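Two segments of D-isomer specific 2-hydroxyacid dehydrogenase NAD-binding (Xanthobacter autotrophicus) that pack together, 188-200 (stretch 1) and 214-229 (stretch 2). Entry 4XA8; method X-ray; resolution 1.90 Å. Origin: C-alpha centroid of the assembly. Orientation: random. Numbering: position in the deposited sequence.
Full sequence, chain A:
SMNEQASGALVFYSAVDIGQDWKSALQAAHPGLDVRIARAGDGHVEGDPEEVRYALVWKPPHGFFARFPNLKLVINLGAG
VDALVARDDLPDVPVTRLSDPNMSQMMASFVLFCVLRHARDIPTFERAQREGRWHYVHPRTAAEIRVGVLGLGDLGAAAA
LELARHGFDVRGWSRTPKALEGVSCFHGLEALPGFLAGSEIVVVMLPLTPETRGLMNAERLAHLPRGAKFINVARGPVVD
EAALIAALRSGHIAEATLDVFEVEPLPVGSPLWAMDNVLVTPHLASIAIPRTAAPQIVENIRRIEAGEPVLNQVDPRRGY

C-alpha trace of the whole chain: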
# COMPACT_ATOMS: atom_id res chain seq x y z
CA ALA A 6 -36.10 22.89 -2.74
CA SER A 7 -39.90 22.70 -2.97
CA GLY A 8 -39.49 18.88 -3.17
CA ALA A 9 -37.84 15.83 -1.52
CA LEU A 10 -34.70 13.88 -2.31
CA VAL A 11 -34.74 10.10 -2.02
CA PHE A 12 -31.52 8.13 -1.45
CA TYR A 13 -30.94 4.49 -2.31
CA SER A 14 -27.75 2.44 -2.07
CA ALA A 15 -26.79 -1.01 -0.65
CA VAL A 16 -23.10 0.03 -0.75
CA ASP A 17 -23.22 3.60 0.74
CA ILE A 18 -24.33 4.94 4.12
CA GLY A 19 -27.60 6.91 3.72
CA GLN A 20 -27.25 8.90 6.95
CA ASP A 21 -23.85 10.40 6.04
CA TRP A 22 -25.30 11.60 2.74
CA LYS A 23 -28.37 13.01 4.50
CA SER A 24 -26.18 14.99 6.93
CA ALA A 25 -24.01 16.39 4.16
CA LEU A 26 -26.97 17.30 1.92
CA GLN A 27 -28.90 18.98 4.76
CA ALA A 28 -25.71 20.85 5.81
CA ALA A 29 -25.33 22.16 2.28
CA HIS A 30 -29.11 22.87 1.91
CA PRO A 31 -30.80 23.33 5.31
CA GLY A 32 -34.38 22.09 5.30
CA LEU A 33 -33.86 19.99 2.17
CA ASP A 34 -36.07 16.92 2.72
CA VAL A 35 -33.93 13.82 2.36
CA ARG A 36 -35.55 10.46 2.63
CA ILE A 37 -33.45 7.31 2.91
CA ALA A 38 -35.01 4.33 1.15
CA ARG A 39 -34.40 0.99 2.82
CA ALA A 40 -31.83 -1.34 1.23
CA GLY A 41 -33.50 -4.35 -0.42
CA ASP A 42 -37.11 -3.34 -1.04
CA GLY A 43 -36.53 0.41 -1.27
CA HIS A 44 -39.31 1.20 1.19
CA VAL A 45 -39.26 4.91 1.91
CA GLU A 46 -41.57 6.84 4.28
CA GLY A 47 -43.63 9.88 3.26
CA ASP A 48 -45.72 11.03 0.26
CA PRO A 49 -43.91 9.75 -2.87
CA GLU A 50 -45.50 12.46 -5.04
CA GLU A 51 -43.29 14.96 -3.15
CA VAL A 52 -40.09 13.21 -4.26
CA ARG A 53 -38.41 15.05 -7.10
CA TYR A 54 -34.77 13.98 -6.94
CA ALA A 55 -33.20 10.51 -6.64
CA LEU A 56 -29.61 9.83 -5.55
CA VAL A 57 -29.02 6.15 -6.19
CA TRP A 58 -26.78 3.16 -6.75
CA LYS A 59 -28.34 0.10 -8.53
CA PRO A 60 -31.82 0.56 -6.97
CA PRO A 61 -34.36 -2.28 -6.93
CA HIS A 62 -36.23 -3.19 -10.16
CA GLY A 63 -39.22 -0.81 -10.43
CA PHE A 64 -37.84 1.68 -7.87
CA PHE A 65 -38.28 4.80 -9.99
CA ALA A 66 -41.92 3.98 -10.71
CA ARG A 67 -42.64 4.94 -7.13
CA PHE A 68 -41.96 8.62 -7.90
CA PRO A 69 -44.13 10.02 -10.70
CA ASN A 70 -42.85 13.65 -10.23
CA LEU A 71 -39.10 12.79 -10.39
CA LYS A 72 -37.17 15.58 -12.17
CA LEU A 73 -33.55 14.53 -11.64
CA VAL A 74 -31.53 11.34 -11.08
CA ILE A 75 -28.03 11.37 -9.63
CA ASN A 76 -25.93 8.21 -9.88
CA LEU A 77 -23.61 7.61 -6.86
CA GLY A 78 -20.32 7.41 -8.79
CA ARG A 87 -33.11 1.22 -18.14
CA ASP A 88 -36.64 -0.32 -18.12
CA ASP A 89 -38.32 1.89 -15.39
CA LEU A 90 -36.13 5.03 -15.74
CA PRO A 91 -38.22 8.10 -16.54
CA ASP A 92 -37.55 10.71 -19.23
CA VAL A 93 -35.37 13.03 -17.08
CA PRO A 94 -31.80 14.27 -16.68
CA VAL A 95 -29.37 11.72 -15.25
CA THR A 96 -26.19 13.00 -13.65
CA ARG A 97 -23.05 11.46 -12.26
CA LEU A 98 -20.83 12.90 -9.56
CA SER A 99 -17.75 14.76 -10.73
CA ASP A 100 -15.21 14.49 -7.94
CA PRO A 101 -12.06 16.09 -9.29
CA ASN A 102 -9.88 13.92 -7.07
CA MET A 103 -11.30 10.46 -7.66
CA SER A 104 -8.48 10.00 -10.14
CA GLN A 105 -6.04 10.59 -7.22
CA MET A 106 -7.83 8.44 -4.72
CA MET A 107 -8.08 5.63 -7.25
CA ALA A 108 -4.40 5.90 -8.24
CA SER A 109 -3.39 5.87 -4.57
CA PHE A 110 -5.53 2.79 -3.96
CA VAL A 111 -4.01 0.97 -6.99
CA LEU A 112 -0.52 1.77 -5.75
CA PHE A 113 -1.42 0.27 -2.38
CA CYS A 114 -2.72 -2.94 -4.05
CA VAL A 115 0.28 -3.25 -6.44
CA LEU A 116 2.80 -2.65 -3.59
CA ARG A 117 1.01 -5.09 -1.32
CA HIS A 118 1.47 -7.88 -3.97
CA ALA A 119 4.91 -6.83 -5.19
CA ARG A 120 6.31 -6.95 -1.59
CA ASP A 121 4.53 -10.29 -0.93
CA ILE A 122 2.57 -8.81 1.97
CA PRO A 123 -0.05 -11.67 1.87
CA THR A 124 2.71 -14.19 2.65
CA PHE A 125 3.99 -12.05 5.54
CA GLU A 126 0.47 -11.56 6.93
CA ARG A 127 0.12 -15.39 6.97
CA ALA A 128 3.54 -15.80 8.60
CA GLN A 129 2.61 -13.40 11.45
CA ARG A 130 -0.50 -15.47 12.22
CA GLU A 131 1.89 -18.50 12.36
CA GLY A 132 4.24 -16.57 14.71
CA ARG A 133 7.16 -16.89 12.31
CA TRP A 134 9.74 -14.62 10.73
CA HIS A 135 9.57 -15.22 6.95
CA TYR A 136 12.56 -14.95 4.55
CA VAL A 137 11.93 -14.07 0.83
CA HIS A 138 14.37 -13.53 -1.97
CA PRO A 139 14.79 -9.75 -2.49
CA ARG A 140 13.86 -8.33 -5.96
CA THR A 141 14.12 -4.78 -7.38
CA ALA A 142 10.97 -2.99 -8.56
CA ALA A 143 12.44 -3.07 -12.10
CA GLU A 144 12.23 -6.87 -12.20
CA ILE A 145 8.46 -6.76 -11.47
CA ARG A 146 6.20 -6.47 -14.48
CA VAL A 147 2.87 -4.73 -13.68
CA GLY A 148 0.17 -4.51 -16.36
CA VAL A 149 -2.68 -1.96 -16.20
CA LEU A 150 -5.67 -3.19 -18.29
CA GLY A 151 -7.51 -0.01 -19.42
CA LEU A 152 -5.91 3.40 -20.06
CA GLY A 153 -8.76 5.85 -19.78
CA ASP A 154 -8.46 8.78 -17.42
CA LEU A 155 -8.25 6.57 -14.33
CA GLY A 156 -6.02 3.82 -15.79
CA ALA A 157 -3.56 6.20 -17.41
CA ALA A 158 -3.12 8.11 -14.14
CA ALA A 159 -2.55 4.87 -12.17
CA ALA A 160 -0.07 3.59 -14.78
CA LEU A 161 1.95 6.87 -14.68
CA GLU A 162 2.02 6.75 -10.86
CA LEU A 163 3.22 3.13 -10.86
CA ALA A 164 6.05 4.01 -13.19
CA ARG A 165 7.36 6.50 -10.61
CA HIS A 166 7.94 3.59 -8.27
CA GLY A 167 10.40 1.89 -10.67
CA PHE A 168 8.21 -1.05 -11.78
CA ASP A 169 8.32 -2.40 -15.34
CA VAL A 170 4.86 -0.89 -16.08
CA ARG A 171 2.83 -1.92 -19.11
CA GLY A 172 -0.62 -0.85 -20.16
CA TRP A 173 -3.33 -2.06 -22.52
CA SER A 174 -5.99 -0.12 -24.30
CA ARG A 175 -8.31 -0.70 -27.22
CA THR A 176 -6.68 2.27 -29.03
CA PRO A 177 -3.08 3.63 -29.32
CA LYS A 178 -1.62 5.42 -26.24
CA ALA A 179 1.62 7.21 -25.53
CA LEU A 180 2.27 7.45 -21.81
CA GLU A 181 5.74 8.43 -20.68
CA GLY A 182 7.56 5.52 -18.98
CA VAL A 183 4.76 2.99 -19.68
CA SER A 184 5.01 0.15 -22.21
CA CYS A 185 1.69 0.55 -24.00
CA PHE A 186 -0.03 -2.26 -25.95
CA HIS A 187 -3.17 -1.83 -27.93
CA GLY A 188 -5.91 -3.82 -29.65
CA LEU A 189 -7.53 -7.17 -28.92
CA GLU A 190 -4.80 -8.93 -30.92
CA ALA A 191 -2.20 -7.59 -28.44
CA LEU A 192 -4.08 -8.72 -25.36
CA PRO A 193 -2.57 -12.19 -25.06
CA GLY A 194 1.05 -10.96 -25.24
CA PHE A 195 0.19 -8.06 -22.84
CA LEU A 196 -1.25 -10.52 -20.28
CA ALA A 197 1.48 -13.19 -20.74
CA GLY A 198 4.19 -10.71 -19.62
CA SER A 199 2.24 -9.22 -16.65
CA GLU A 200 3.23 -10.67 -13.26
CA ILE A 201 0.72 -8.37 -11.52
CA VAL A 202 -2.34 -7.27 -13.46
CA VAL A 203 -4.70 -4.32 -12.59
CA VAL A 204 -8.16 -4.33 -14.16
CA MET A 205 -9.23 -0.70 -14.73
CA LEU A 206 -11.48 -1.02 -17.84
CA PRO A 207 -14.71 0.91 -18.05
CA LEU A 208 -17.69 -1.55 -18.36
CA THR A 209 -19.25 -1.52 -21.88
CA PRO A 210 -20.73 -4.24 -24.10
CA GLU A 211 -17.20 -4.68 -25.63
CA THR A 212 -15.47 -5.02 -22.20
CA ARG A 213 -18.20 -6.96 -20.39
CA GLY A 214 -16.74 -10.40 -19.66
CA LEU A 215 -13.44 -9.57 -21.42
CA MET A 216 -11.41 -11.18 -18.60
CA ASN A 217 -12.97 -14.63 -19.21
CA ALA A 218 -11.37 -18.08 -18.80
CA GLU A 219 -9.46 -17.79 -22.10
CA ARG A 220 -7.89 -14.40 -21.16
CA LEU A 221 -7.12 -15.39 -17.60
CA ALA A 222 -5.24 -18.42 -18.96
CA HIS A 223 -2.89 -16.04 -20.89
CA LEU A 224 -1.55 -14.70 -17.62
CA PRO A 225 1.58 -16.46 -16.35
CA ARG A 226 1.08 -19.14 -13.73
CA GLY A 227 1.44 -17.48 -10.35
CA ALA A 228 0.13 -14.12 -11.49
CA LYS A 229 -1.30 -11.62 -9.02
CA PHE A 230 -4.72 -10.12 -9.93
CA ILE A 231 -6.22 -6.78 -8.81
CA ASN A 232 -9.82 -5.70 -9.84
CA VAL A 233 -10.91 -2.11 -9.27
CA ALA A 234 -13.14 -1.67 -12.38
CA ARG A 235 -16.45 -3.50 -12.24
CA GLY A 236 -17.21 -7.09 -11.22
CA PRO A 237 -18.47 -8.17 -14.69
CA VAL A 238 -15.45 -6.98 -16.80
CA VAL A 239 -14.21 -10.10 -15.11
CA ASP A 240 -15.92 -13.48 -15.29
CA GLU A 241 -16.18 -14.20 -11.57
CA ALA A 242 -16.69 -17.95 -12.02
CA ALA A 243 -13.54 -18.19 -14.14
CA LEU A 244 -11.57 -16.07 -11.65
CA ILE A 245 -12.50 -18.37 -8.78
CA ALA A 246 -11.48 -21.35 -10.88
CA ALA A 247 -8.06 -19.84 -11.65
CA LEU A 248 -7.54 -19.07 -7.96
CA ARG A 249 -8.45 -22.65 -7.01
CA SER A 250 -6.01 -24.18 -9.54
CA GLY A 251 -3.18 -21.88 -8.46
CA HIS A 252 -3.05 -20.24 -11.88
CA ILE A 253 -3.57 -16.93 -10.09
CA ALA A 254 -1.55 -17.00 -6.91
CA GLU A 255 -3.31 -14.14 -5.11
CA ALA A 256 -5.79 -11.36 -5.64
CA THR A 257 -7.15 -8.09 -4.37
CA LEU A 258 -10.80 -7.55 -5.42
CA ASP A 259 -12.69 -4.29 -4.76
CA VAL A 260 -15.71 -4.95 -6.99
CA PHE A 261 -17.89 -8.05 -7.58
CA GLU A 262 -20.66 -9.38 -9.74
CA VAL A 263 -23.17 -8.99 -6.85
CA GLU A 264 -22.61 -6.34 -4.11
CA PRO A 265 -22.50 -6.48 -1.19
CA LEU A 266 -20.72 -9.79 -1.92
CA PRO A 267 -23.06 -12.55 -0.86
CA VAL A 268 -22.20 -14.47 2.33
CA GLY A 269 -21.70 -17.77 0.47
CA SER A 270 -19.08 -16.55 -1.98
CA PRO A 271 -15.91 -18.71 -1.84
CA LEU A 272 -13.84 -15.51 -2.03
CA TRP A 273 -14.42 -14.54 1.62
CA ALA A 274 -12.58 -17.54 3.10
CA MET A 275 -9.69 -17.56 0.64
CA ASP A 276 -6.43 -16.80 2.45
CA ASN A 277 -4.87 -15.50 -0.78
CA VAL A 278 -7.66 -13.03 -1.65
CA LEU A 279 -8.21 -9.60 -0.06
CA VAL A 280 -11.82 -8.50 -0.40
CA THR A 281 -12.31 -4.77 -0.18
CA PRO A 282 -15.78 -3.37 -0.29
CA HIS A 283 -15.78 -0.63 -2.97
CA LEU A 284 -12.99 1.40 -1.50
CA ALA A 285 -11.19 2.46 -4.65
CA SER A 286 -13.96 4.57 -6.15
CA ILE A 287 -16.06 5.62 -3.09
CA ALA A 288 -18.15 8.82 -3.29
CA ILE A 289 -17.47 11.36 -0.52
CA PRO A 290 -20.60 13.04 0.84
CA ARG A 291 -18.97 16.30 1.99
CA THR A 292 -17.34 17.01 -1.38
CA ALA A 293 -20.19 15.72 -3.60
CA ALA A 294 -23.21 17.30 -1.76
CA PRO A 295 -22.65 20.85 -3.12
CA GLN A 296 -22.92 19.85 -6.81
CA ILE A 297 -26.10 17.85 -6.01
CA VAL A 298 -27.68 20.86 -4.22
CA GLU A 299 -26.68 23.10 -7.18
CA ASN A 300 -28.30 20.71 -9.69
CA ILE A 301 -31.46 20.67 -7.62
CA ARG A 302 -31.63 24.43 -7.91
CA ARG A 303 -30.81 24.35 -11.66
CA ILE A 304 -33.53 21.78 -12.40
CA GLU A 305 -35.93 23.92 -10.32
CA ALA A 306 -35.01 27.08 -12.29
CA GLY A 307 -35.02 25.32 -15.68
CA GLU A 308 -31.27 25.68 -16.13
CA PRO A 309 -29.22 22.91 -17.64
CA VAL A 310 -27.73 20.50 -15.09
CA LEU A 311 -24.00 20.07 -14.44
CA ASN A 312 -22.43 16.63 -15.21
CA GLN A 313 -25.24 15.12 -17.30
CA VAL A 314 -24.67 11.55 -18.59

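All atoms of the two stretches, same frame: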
# COMPACT_ATOMS: atom_id res chain seq x y z
N GLY A 188 -5.12 -2.94 -28.83
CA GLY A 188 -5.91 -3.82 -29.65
C GLY A 188 -6.15 -5.19 -29.04
O GLY A 188 -5.29 -5.70 -28.30
N LEU A 189 -7.26 -5.83 -29.42
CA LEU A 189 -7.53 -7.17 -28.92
C LEU A 189 -6.44 -8.19 -29.29
O LEU A 189 -6.13 -9.10 -28.49
CB LEU A 189 -8.90 -7.68 -29.37
CG LEU A 189 -10.05 -6.91 -28.67
CD1 LEU A 189 -11.36 -7.29 -29.32
CD2 LEU A 189 -10.11 -7.16 -27.17
N GLU A 190 -5.84 -8.03 -30.45
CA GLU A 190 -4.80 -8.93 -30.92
C GLU A 190 -3.57 -8.91 -30.00
O GLU A 190 -2.85 -9.91 -29.91
CB GLU A 190 -4.41 -8.52 -32.35
CG GLU A 190 -3.60 -9.52 -33.16
CD GLU A 190 -3.95 -9.57 -34.66
OE1 GLU A 190 -5.13 -9.82 -35.02
OE2 GLU A 190 -3.05 -9.40 -35.50
N ALA A 191 -3.32 -7.76 -29.35
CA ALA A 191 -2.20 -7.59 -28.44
C ALA A 191 -2.48 -8.03 -27.01
O ALA A 191 -1.57 -8.09 -26.18
CB ALA A 191 -1.72 -6.13 -28.45
N LEU A 192 -3.72 -8.39 -26.71
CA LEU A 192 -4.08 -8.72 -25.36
C LEU A 192 -3.40 -9.99 -24.81
O LEU A 192 -2.91 -9.98 -23.69
CB LEU A 192 -5.62 -8.77 -25.27
CG LEU A 192 -6.28 -8.86 -23.94
CD1 LEU A 192 -5.86 -7.67 -23.07
CD2 LEU A 192 -7.81 -8.95 -24.19
N PRO A 193 -3.30 -11.05 -25.60
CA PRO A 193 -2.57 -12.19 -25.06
C PRO A 193 -1.12 -11.92 -24.70
O PRO A 193 -0.72 -12.30 -23.62
CB PRO A 193 -2.67 -13.24 -26.17
CG PRO A 193 -3.95 -12.91 -26.84
CD PRO A 193 -3.95 -11.40 -26.87
N GLY A 194 -0.35 -11.25 -25.56
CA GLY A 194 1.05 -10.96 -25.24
C GLY A 194 1.15 -9.98 -24.06
O GLY A 194 2.05 -10.10 -23.22
N PHE A 195 0.23 -9.02 -23.97
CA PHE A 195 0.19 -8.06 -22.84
C PHE A 195 0.00 -8.82 -21.52
O PHE A 195 0.75 -8.58 -20.55
CB PHE A 195 -0.93 -7.01 -22.98
CG PHE A 195 -1.29 -6.27 -21.69
CD1 PHE A 195 -0.51 -5.21 -21.27
CD2 PHE A 195 -2.39 -6.63 -20.92
CE1 PHE A 195 -0.80 -4.54 -20.08
CE2 PHE A 195 -2.71 -5.94 -19.74
CZ PHE A 195 -1.89 -4.90 -19.33
N LEU A 196 -0.98 -9.72 -21.49
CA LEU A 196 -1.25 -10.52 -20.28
C LEU A 196 -0.10 -11.50 -19.96
O LEU A 196 0.25 -11.67 -18.78
CB LEU A 196 -2.54 -11.31 -20.44
CG LEU A 196 -3.81 -10.44 -20.49
CD1 LEU A 196 -5.02 -11.24 -20.96
CD2 LEU A 196 -4.07 -9.77 -19.16
N ALA A 197 0.43 -12.18 -20.98
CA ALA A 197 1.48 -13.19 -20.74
C ALA A 197 2.71 -12.61 -20.07
O ALA A 197 3.44 -13.33 -19.37
CB ALA A 197 1.87 -13.88 -22.04
N GLY A 198 2.99 -11.32 -20.27
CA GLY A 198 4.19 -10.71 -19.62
C GLY A 198 3.88 -9.91 -18.35
O GLY A 198 4.75 -9.22 -17.82
N SER A 199 2.64 -9.95 -17.87
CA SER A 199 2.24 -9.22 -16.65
C SER A 199 2.25 -10.16 -15.43
O SER A 199 1.36 -11.01 -15.28
CB SER A 199 0.84 -8.64 -16.80
OG SER A 199 0.77 -7.66 -17.83
N GLU A 200 3.20 -9.96 -14.53
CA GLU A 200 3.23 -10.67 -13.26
C GLU A 200 2.12 -10.24 -12.31
O GLU A 200 1.57 -11.06 -11.59
CB GLU A 200 4.59 -10.49 -12.56
CG GLU A 200 4.67 -11.33 -11.31
CD GLU A 200 5.99 -11.22 -10.55
OE1 GLU A 200 7.05 -10.91 -11.15
OE2 GLU A 200 5.96 -11.45 -9.34
N GLY A 214 -17.31 -9.06 -19.57
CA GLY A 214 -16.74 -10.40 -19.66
C GLY A 214 -15.44 -10.55 -20.47
O GLY A 214 -15.11 -11.65 -20.93
N LEU A 215 -14.69 -9.47 -20.66
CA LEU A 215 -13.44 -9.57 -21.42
C LEU A 215 -12.41 -10.45 -20.71
O LEU A 215 -11.70 -11.20 -21.36
CB LEU A 215 -12.88 -8.19 -21.67
CG LEU A 215 -11.63 -8.08 -22.55
CD1 LEU A 215 -11.99 -8.09 -24.01
CD2 LEU A 215 -10.85 -6.82 -22.24
N MET A 216 -12.30 -10.33 -19.38
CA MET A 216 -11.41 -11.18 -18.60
C MET A 216 -12.17 -12.47 -18.25
O MET A 216 -12.61 -12.68 -17.13
CB MET A 216 -10.86 -10.46 -17.36
CG MET A 216 -9.84 -9.35 -17.68
SD MET A 216 -8.47 -9.87 -18.80
CE MET A 216 -7.77 -11.04 -17.64
N ASN A 217 -12.34 -13.30 -19.28
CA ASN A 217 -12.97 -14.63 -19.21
C ASN A 217 -11.92 -15.73 -18.98
O ASN A 217 -10.73 -15.43 -18.83
CB ASN A 217 -13.76 -14.90 -20.50
CG ASN A 217 -12.88 -14.89 -21.77
OD1 ASN A 217 -11.65 -14.97 -21.72
ND2 ASN A 217 -13.52 -14.82 -22.90
N ALA A 218 -12.33 -16.99 -18.98
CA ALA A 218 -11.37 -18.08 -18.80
C ALA A 218 -10.21 -18.04 -19.81
O ALA A 218 -9.06 -18.23 -19.45
CB ALA A 218 -12.07 -19.43 -18.87
N GLU A 219 -10.51 -17.82 -21.08
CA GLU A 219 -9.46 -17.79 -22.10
C GLU A 219 -8.38 -16.71 -21.83
O GLU A 219 -7.18 -16.98 -21.96
CB GLU A 219 -10.10 -17.57 -23.46
CG GLU A 219 -9.14 -17.62 -24.63
CD GLU A 219 -9.84 -17.28 -25.92
OE1 GLU A 219 -10.85 -17.94 -26.20
OE2 GLU A 219 -9.42 -16.33 -26.63
N ARG A 220 -8.82 -15.52 -21.44
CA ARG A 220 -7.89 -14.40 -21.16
C ARG A 220 -7.12 -14.58 -19.87
O ARG A 220 -5.92 -14.24 -19.79
CB ARG A 220 -8.62 -13.06 -21.10
CG ARG A 220 -8.69 -12.35 -22.45
CD ARG A 220 -9.59 -13.05 -23.39
NE ARG A 220 -9.77 -12.38 -24.67
CZ ARG A 220 -10.87 -11.71 -25.04
NH1 ARG A 220 -11.90 -11.54 -24.23
NH2 ARG A 220 -10.95 -11.21 -26.27
N LEU A 221 -7.80 -15.04 -18.83
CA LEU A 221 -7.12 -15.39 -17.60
C LEU A 221 -5.99 -16.43 -17.80
O LEU A 221 -4.94 -16.38 -17.12
CB LEU A 221 -8.12 -15.89 -16.56
CG LEU A 221 -9.12 -14.89 -15.95
CD1 LEU A 221 -10.12 -15.67 -15.09
CD2 LEU A 221 -8.41 -13.83 -15.13
N ALA A 222 -6.23 -17.41 -18.68
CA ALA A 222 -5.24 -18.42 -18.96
C ALA A 222 -3.98 -17.86 -19.66
O ALA A 222 -2.93 -18.49 -19.60
CB ALA A 222 -5.86 -19.54 -19.77
N HIS A 223 -4.07 -16.68 -20.27
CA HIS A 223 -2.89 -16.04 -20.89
C HIS A 223 -1.92 -15.45 -19.89
O HIS A 223 -0.76 -15.25 -20.20
CB HIS A 223 -3.32 -14.90 -21.79
CG HIS A 223 -4.05 -15.33 -23.01
ND1 HIS A 223 -3.63 -16.38 -23.79
CD2 HIS A 223 -5.14 -14.82 -23.62
CE1 HIS A 223 -4.45 -16.52 -24.82
NE2 HIS A 223 -5.37 -15.58 -24.74
N LEU A 224 -2.42 -15.11 -18.71
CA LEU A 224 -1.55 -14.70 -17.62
C LEU A 224 -0.57 -15.80 -17.29
O LEU A 224 -0.90 -16.96 -17.41
CB LEU A 224 -2.40 -14.39 -16.39
CG LEU A 224 -3.29 -13.15 -16.47
CD1 LEU A 224 -4.28 -13.18 -15.31
CD2 LEU A 224 -2.40 -11.90 -16.45
N PRO A 225 0.64 -15.44 -16.83
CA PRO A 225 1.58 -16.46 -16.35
C PRO A 225 1.09 -17.15 -15.10
O PRO A 225 0.48 -16.53 -14.25
CB PRO A 225 2.84 -15.64 -16.00
CG PRO A 225 2.34 -14.27 -15.72
CD PRO A 225 1.10 -14.07 -16.55
N ARG A 226 1.42 -18.43 -14.94
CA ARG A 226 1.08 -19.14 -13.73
C ARG A 226 1.74 -18.46 -12.53
O ARG A 226 2.92 -18.06 -12.56
CB ARG A 226 1.47 -20.63 -13.83
CG ARG A 226 1.24 -21.36 -12.53
CD ARG A 226 1.23 -22.87 -12.65
NE ARG A 226 0.86 -23.44 -11.36
CZ ARG A 226 -0.37 -23.83 -10.98
NH1 ARG A 226 -1.43 -23.75 -11.77
NH2 ARG A 226 -0.53 -24.30 -9.75
N GLY A 227 0.95 -18.22 -11.50
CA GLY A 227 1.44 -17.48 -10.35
C GLY A 227 1.18 -15.98 -10.38
O GLY A 227 1.63 -15.27 -9.50
N ALA A 228 0.42 -15.51 -11.36
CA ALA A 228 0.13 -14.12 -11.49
C ALA A 228 -0.67 -13.62 -10.30
O ALA A 228 -1.35 -14.38 -9.62
CB ALA A 228 -0.63 -13.83 -12.79
N LYS A 229 -0.55 -12.32 -10.06
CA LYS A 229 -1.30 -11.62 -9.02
C LYS A 229 -2.32 -10.65 -9.67
O LYS A 229 -1.97 -9.89 -10.55
CB LYS A 229 -0.32 -10.91 -8.10
CG LYS A 229 0.66 -11.95 -7.52
CD LYS A 229 1.98 -11.42 -7.10
CE LYS A 229 2.79 -12.43 -6.27
NZ LYS A 229 3.17 -11.78 -4.95
O HOH W 1 4.83 -10.07 -7.23

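This is a largely apolar helix-against-helix contact, centred on Leu196 and closed at one end by a single backbone hydrogen bond. Helix 192-197 and helix 218-223 run in broadly the same sense, their N-to-C directions 47° apart and their axes 8.8 Å apart at closest approach. The backbones draw together toward the C-terminal ends: Leu189 CA and Leu215 CA lie 9.8 Å apart, Ala197 CA and Leu224 CA only 4.6 Å.

Leu196 points toward the second stretch and gives up more surface to it than any other residue here. Its CD2 lies 4.2 Å from Met216 CE and 3.8 Å from Leu224 CD2, while its CD1 comes within 3.3 Å of Arg220 O. A branched aliphatic side chain suits this site because it fills the space between several neighbours without needing polar partners.

One turn earlier, Leu192 CD2 packs 4.2 Å from Leu215 CD2, and Leu189 CD2 reaches Leu215 CD1 at 3.8 Å. Arg220 joins this group through its carbon chain, with Leu192 CD2 3.9 Å from Arg220 CG. Leu192 CD2 also lies over one face of the guanidinium, a flat surface that tolerates apolar company. Arg220 NH1 donates to Leu215 O (2.9 Å) at a bent angle of 137°, tying the side chain back to the loop before its helix. The start of that helix is capped by Asn217, whose OD1 accepts from Arg220 N at 2.9 Å.

Pro193 lies over one face of the His223 imidazole, its CB 3.8 Å from the ring centroid and 6° off the normal, a CH-pi contact in which an aliphatic ring meets a pi cloud. At Ala197 the backbones come close: Ala197 CA lies 3.1 Å from His223 O, in a CA-H...O contact.

After the helix, Ser199 OG donates to Phe195 O (2.9 Å), satisfying a carbonyl near the helix end. Pro225 CD packs against Ser199 O at 3.3 Å; this carbonyl is buried by the contact without a hydrogen-bond partner. A type II turn from Pro225 to Ala228 then leads into the strand. Gly227 suits the turn because its backbone angles would jam a CB against the preceding carbonyl oxygen. Lys229 N donates to Glu200 O (2.9 Å, 168°), and Ala228 CA approaches the same oxygen at 3.4 Å. Farther out, a water lies 2.8 Å from Glu200 OE2 and accepts a weak bond from Lys229 NZ (3.3 Å), bridging the two charged side chains.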